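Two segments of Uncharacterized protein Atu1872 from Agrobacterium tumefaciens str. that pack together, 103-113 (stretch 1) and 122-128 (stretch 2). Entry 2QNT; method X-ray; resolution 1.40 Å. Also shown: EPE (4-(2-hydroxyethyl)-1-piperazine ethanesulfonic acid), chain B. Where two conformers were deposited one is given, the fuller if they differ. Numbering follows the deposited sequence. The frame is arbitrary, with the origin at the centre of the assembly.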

ATOM      1  N   GLU A 103     -20.016   3.684   9.625  1.00 12.98           N
ATOM      2  CA  GLU A 103     -20.916   2.520   9.853  1.00 14.99           C
ATOM      3  C   GLU A 103     -20.191   1.435  10.598  1.00 13.77           C
ATOM      4  O   GLU A 103     -19.060   1.131  10.279  1.00 13.83           O
ATOM      5  N   ARG A 104     -20.839   0.830  11.572  1.00 12.47           N
ATOM      6  CA  ARG A 104     -20.330  -0.322  12.246  1.00 14.25           C
ATOM      7  C   ARG A 104     -20.239  -1.489  11.265  1.00 14.21           C
ATOM      8  O   ARG A 104     -21.212  -1.880  10.620  1.00 15.84           O
ATOM      9  N   GLN A 105     -19.053  -2.063  11.196  1.00 13.59           N
ATOM     10  CA  GLN A 105     -18.791  -3.218  10.331  1.00 13.43           C
ATOM     11  C   GLN A 105     -19.198  -4.521  11.013  1.00 13.88           C
ATOM     12  O   GLN A 105     -19.513  -4.541  12.203  1.00 13.69           O
ATOM     13  N   ALA A 106     -19.165  -5.611  10.250  1.00 13.73           N
ATOM     14  CA  ALA A 106     -19.598  -6.915  10.751  1.00 14.07           C
ATOM     15  C   ALA A 106     -18.787  -7.363  11.969  1.00 14.35           C
ATOM     16  O   ALA A 106     -19.254  -8.154  12.772  1.00 15.17           O
ATOM     17  N   TRP A 107     -17.555  -6.884  12.067  1.00 13.93           N
ATOM     18  CA  TRP A 107     -16.657  -7.211  13.170  1.00 13.45           C
ATOM     19  C   TRP A 107     -16.682  -6.194  14.313  1.00 13.82           C
ATOM     20  O   TRP A 107     -15.877  -6.275  15.238  1.00 15.64           O
ATOM     21  N   GLY A 108     -17.599  -5.231  14.244  1.00 12.98           N
ATOM     22  CA  GLY A 108     -17.882  -4.346  15.373  1.00 13.47           C
ATOM     23  C   GLY A 108     -17.215  -2.987  15.345  1.00 13.38           C
ATOM     24  O   GLY A 108     -17.548  -2.111  16.141  1.00 15.86           O
ATOM     25  N   GLN A 109     -16.260  -2.799  14.448  1.00 13.19           N
ATOM     26  CA  GLN A 109     -15.535  -1.539  14.324  1.00 12.68           C
ATOM     27  C   GLN A 109     -16.302  -0.557  13.450  1.00 13.64           C
ATOM     28  O   GLN A 109     -16.816  -0.937  12.407  1.00 14.35           O
ATOM     29  N   ARG A 110     -16.352   0.710  13.863  1.00 12.65           N
ATOM     30  CA  ARG A 110     -16.928   1.777  13.056  1.00 13.04           C
ATOM     31  C   ARG A 110     -15.883   2.352  12.106  1.00 12.21           C
ATOM     32  O   ARG A 110     -14.804   2.781  12.547  1.00 12.66           O
ATOM     33  N   VAL A 111     -16.204   2.335  10.808  1.00  9.22           N
ATOM     34  CA  VAL A 111     -15.320   2.869   9.786  1.00  9.17           C
ATOM     35  C   VAL A 111     -16.090   3.619   8.736  1.00  8.81           C
ATOM     36  O   VAL A 111     -17.269   3.392   8.541  1.00  8.46           O
ATOM     37  N   PHE A 112     -15.405   4.496   8.000  1.00  8.55           N
ATOM     38  CA  PHE A 112     -15.951   5.036   6.761  1.00  8.70           C
ATOM     39  C   PHE A 112     -14.950   4.841   5.650  1.00  8.38           C
ATOM     40  O   PHE A 112     -13.772   4.642   5.894  1.00  9.41           O
ATOM     41  N   ARG A 113     -15.434   4.858   4.409  1.00  8.48           N
ATOM     42  CA  ARG A 113     -14.589   4.561   3.247  1.00  8.66           C
ATOM     43  C   ARG A 113     -14.907   5.571   2.147  1.00  9.27           C
ATOM     44  O   ARG A 113     -16.048   6.039   2.023  1.00  8.61           O
ATOM     45  N   ILE A 122      -9.847   4.374   0.220  0.50  8.89           N
ATOM     46  CA  ILE A 122      -9.363   4.611   1.577  0.50  9.10           C
ATOM     47  C   ILE A 122     -10.403   4.264   2.624  0.50  9.24           C
ATOM     48  O   ILE A 122     -11.585   4.586   2.481  0.50  8.82           O
ATOM     49  N   GLU A 123      -9.934   3.649   3.699  1.00  8.85           N
ATOM     50  CA  GLU A 123     -10.759   3.409   4.884  1.00  8.76           C
ATOM     51  C   GLU A 123     -10.134   4.119   6.048  1.00  8.58           C
ATOM     52  O   GLU A 123      -8.924   4.047   6.235  1.00  9.30           O
ATOM     53  N   VAL A 124     -10.991   4.790   6.831  1.00  8.98           N
ATOM     54  CA  VAL A 124     -10.613   5.341   8.124  1.00  8.41           C
ATOM     55  C   VAL A 124     -11.490   4.671   9.155  1.00  9.21           C
ATOM     56  O   VAL A 124     -12.705   4.841   9.150  1.00  9.50           O
ATOM     57  N   GLY A 125     -10.861   3.962  10.074  1.00  8.87           N
ATOM     58  CA  GLY A 125     -11.555   3.272  11.145  1.00  9.41           C
ATOM     59  C   GLY A 125     -11.172   3.773  12.500  1.00  9.65           C
ATOM     60  O   GLY A 125     -10.078   4.342  12.707  1.00 10.26           O
ATOM     61  N   GLU A 126     -12.058   3.518  13.459  1.00 10.82           N
ATOM     62  CA  GLU A 126     -11.688   3.791  14.838  1.00 11.50           C
ATOM     63  C   GLU A 126     -10.525   2.906  15.227  1.00 12.60           C
ATOM     64  O   GLU A 126     -10.351   1.808  14.705  1.00 11.64           O
ATOM     65  N   SER A 127      -9.744   3.382  16.184  1.00 14.25           N
ATOM     66  CA  SER A 127      -8.527   2.714  16.584  1.00 16.70           C
ATOM     67  C   SER A 127      -8.873   1.360  17.181  1.00 17.40           C
ATOM     68  O   SER A 127      -9.879   1.207  17.880  1.00 17.64           O
ATOM     69  N   LEU A 128      -8.033   0.376  16.859  1.00 18.83           N
ATOM     70  CA  LEU A 128      -8.146  -0.961  17.404  1.00 20.05           C
ATOM     71  C   LEU A 128      -7.015  -1.181  18.411  1.00 20.84           C
ATOM     72  O   LEU A 128      -7.234  -1.768  19.467  1.00 23.97           O
TER

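The two stretches pair as antiparallel strands, 110-113 against 122-126, and bury 561 Å² between them. Backbone hydrogen bonds set the register: Phe 112 N to Val 124 O is 3.0 Å, Val 124 N to Phe 112 O is 2.9 Å, and Glu 126 N to Arg 110 O is 3.0 Å. Side chains then divide between the two faces of the sheet.

The apolar contact lies on the face of Phe 112 and Val 124. Phe 112 has chi1 p, and the end of its side chain comes nearer to stretch 2 than its CB direction suggests. Val 124 (chi1 t) sits over one face of that ring, with Val 124 CB 3.7 Å from Phe 112 CE2. The geometry is that of a CH-pi contact.

The opposite face carries Val 111, Arg 113 and Glu 123. Arg 113 (m, t, t) and Glu 123 (t, t) form a salt bridge, with Arg 113 NE donating to Glu 123 OE1 at 2.8 Å. A weak hydrogen bond runs from Arg 113 NH2 to Glu 123 OE1, 3.2 Å. Gln 105 (m, m) steadies the guanidinium from within stretch 1: its OE1 accepts from Arg 113 NH1 at 2.9 Å and from Arg 113 NH2 at 3.0 Å.

Side chains also bond to backbone. Gln 109 (t, t) extends past Gly 125, and its NE2 donates to Glu 126 O at 2.8 Å. A CB on Gly 125 would clash with that NE2. Glu 126 (p, t) reaches back, and its OE2 accepts from Arg 110 N at 2.8 Å.

Water 1 donates to Gln 109 OE1 at 2.8 Å and to Glu 123 OE2 at 2.6 Å, bridging the stretches. The bound EPE, probably from the crystallisation liquor, donates from O8 to Glu 123 OE1 at 2.7 Å. Its C6 lies over one face of the Trp 107 ring.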

ATOM      1  CB  GLU A 103     -21.351   1.925   8.477  1.00 15.89           C
ATOM      2  CG  GLU A 103     -22.242   2.880   7.686  1.00 18.80           C
ATOM      3  CD  GLU A 103     -22.652   2.402   6.277  1.00 18.95           C
ATOM      4  OE1 GLU A 103     -22.122   1.417   5.745  1.00 20.97           O
ATOM      5  OE2 GLU A 103     -23.565   3.027   5.697  1.00 25.88           O
ATOM      6  CB  ARG A 104     -21.194  -0.652  13.451  1.00 13.69           C
ATOM      7  CG  ARG A 104     -20.559  -1.705  14.353  1.00 16.84           C
ATOM      8  CD  ARG A 104     -21.307  -1.930  15.648  1.00 18.75           C
ATOM      9  NE  ARG A 104     -21.566  -0.697  16.391  1.00 24.16           N
ATOM     10  CZ  ARG A 104     -20.682  -0.026  17.139  1.00 24.89           C
ATOM     11  NH1 ARG A 104     -19.431  -0.448  17.279  1.00 27.70           N
ATOM     12  NH2 ARG A 104     -21.068   1.087  17.764  1.00 26.19           N
ATOM     13  CB  GLN A 105     -17.311  -3.248   9.932  1.00 13.81           C
ATOM     14  CG  GLN A 105     -16.856  -1.989   9.234  1.00 12.67           C
ATOM     15  CD  GLN A 105     -17.587  -1.776   7.940  1.00 13.52           C
ATOM     16  OE1 GLN A 105     -17.356  -2.516   6.988  1.00 13.13           O
ATOM     17  NE2 GLN A 105     -18.485  -0.778   7.887  1.00 13.36           N
ATOM     18  CB  ALA A 106     -19.502  -7.970   9.629  1.00 14.74           C
ATOM     19  CB  TRP A 107     -15.230  -7.361  12.641  1.00 12.91           C
ATOM     20  CG  TRP A 107     -14.716  -6.210  11.829  1.00 12.52           C
ATOM     21  CD1 TRP A 107     -13.919  -5.190  12.263  1.00 13.13           C
ATOM     22  CD2 TRP A 107     -14.897  -6.004  10.420  1.00 12.92           C
ATOM     23  NE1 TRP A 107     -13.609  -4.363  11.211  1.00 13.50           N
ATOM     24  CE2 TRP A 107     -14.215  -4.826  10.077  1.00 12.01           C
ATOM     25  CE3 TRP A 107     -15.594  -6.689   9.417  1.00 12.07           C
ATOM     26  CZ2 TRP A 107     -14.144  -4.356   8.769  1.00 12.93           C
ATOM     27  CZ3 TRP A 107     -15.570  -6.180   8.123  1.00 12.76           C
ATOM     28  CH2 TRP A 107     -14.856  -5.030   7.816  1.00 13.27           C
ATOM     29  CB  GLN A 109     -14.171  -1.821  13.681  1.00 12.14           C
ATOM     30  CG  GLN A 109     -13.237  -0.652  13.573  1.00 12.39           C
ATOM     31  CD  GLN A 109     -12.065  -0.945  12.652  1.00 13.41           C
ATOM     32  OE1 GLN A 109     -12.070  -1.923  11.900  1.00 13.65           O
ATOM     33  NE2 GLN A 109     -11.033  -0.115  12.729  1.00 11.98           N
ATOM     34  CB  ARG A 110     -17.468   2.863  13.967  1.00 13.04           C
ATOM     35  CG  ARG A 110     -18.560   2.356  14.880  1.00 14.10           C
ATOM     36  CD  ARG A 110     -18.913   3.354  15.930  1.00 15.20           C
ATOM     37  NE  ARG A 110     -19.532   4.524  15.361  1.00 18.22           N
ATOM     38  CZ  ARG A 110     -19.193   5.779  15.626  1.00 18.83           C
ATOM     39  NH1 ARG A 110     -18.200   6.061  16.485  1.00 18.23           N
ATOM     40  NH2 ARG A 110     -19.883   6.751  15.033  1.00 19.87           N
ATOM     41  CB  VAL A 111     -14.469   1.743   9.087  1.00  9.23           C
ATOM     42  CG1 VAL A 111     -13.999   0.700  10.115  1.00 10.00           C
ATOM     43  CG2 VAL A 111     -15.203   1.072   7.950  1.00  9.54           C
ATOM     44  CB  PHE A 112     -16.412   6.500   6.901  1.00  8.49           C
ATOM     45  CG  PHE A 112     -15.343   7.524   7.212  1.00  8.65           C
ATOM     46  CD1 PHE A 112     -14.965   8.462   6.250  1.00 10.33           C
ATOM     47  CD2 PHE A 112     -14.829   7.650   8.479  1.00  9.98           C
ATOM     48  CE1 PHE A 112     -14.059   9.472   6.549  1.00  9.84           C
ATOM     49  CE2 PHE A 112     -13.926   8.673   8.772  1.00 10.14           C
ATOM     50  CZ  PHE A 112     -13.543   9.561   7.796  1.00  9.49           C
ATOM     51  CB  ARG A 113     -14.805   3.142   2.766  1.00  9.46           C
ATOM     52  CG  ARG A 113     -14.467   2.093   3.827  1.00  9.15           C
ATOM     53  CD  ARG A 113     -14.457   0.676   3.282  1.00  9.60           C
ATOM     54  NE  ARG A 113     -14.130  -0.336   4.297  1.00  8.20           N
ATOM     55  CZ  ARG A 113     -15.020  -1.104   4.914  1.00  8.14           C
ATOM     56  NH1 ARG A 113     -16.330  -0.994   4.687  1.00  8.20           N
ATOM     57  NH2 ARG A 113     -14.637  -2.035   5.777  1.00  9.24           N
ATOM     58  CB  ILE A 122      -9.014   6.095   1.809  0.50  8.86           C
ATOM     59  CG1 ILE A 122      -7.790   6.497   0.991  0.50  9.87           C
ATOM     60  CG2 ILE A 122      -8.748   6.361   3.292  0.50  9.28           C
ATOM     61  CD1 ILE A 122      -7.598   7.984   0.911  0.50  9.89           C
ATOM     62  CB  GLU A 123     -10.829   1.902   5.166  1.00  8.61           C
ATOM     63  CG  GLU A 123     -11.578   1.577   6.456  1.00  8.58           C
ATOM     64  CD  GLU A 123     -11.741   0.119   6.712  1.00  9.25           C
ATOM     65  OE1 GLU A 123     -11.727  -0.672   5.752  1.00  9.42           O
ATOM     66  OE2 GLU A 123     -11.849  -0.200   7.918  1.00 10.69           O
ATOM     67  CB  VAL A 124     -10.730   6.868   8.166  1.00  8.19           C
ATOM     68  CG1 VAL A 124     -10.491   7.400   9.581  1.00  9.31           C
ATOM     69  CG2 VAL A 124      -9.802   7.532   7.160  1.00  9.28           C
ATOM     70  CB  GLU A 126     -12.852   3.597  15.796  1.00 13.06           C
ATOM     71  CG  GLU A 126     -13.378   2.189  15.869  1.00 13.97           C
ATOM     72  CD  GLU A 126     -14.551   2.095  16.809  1.00 13.00           C
ATOM     73  OE1 GLU A 126     -14.507   2.739  17.888  1.00 18.39           O
ATOM     74  OE2 GLU A 126     -15.517   1.406  16.469  1.00 14.07           O
ATOM     75  CB  SER A 127      -7.776   3.593  17.610  1.00 17.33           C
ATOM     76  OG  SER A 127      -7.074   4.614  16.912  1.00 22.95           O
ATOM     77  CB  LEU A 128      -8.047  -1.999  16.274  1.00 19.95           C
ATOM     78  CG  LEU A 128      -9.178  -1.994  15.240  1.00 20.01           C
ATOM     79  CD1 LEU A 128      -8.931  -3.040  14.172  1.00 21.33           C
ATOM     80  CD2 LEU A 128     -10.565  -2.202  15.868  1.00 21.12           C
TER
HETATM   81  N1  EPE B 136      -9.462  -5.676  10.719  1.00 11.58           N
HETATM   82  C2  EPE B 136      -9.056  -4.279  10.577  1.00 12.02           C
HETATM   83  C3  EPE B 136      -8.687  -4.041   9.143  1.00 11.52           C
HETATM   84  N4  EPE B 136      -9.825  -4.262   8.233  1.00  9.56           N
HETATM   85  C5  EPE B 136     -10.237  -5.655   8.375  1.00 10.16           C
HETATM   86  C6  EPE B 136     -10.599  -5.970   9.816  1.00 10.38           C
HETATM   87  C7  EPE B 136      -9.508  -3.941   6.859  1.00 10.12           C
HETATM   88  C8  EPE B 136     -10.665  -4.030   5.890  1.00 10.66           C
HETATM   89  O8  EPE B 136     -11.753  -3.267   6.320  1.00 10.97           O
HETATM   90  C9  EPE B 136      -9.830  -5.823  12.137  1.00 14.16           C
HETATM   91  C10 EPE B 136     -10.220  -7.247  12.447  1.00 14.83           C
HETATM   92  S   EPE B 136     -10.453  -7.463  14.213  1.00 16.40           S
HETATM   93  O1S EPE B 136     -11.563  -6.589  14.558  1.00 18.38           O
HETATM   94  O2S EPE B 136      -9.201  -7.036  14.820  1.00 18.84           O
HETATM   95  O3S EPE B 136     -10.726  -8.878  14.324  1.00 17.25           O
HETATM   96  O   HOH W   1     -11.486  -2.413   9.251  1.00 16.51           O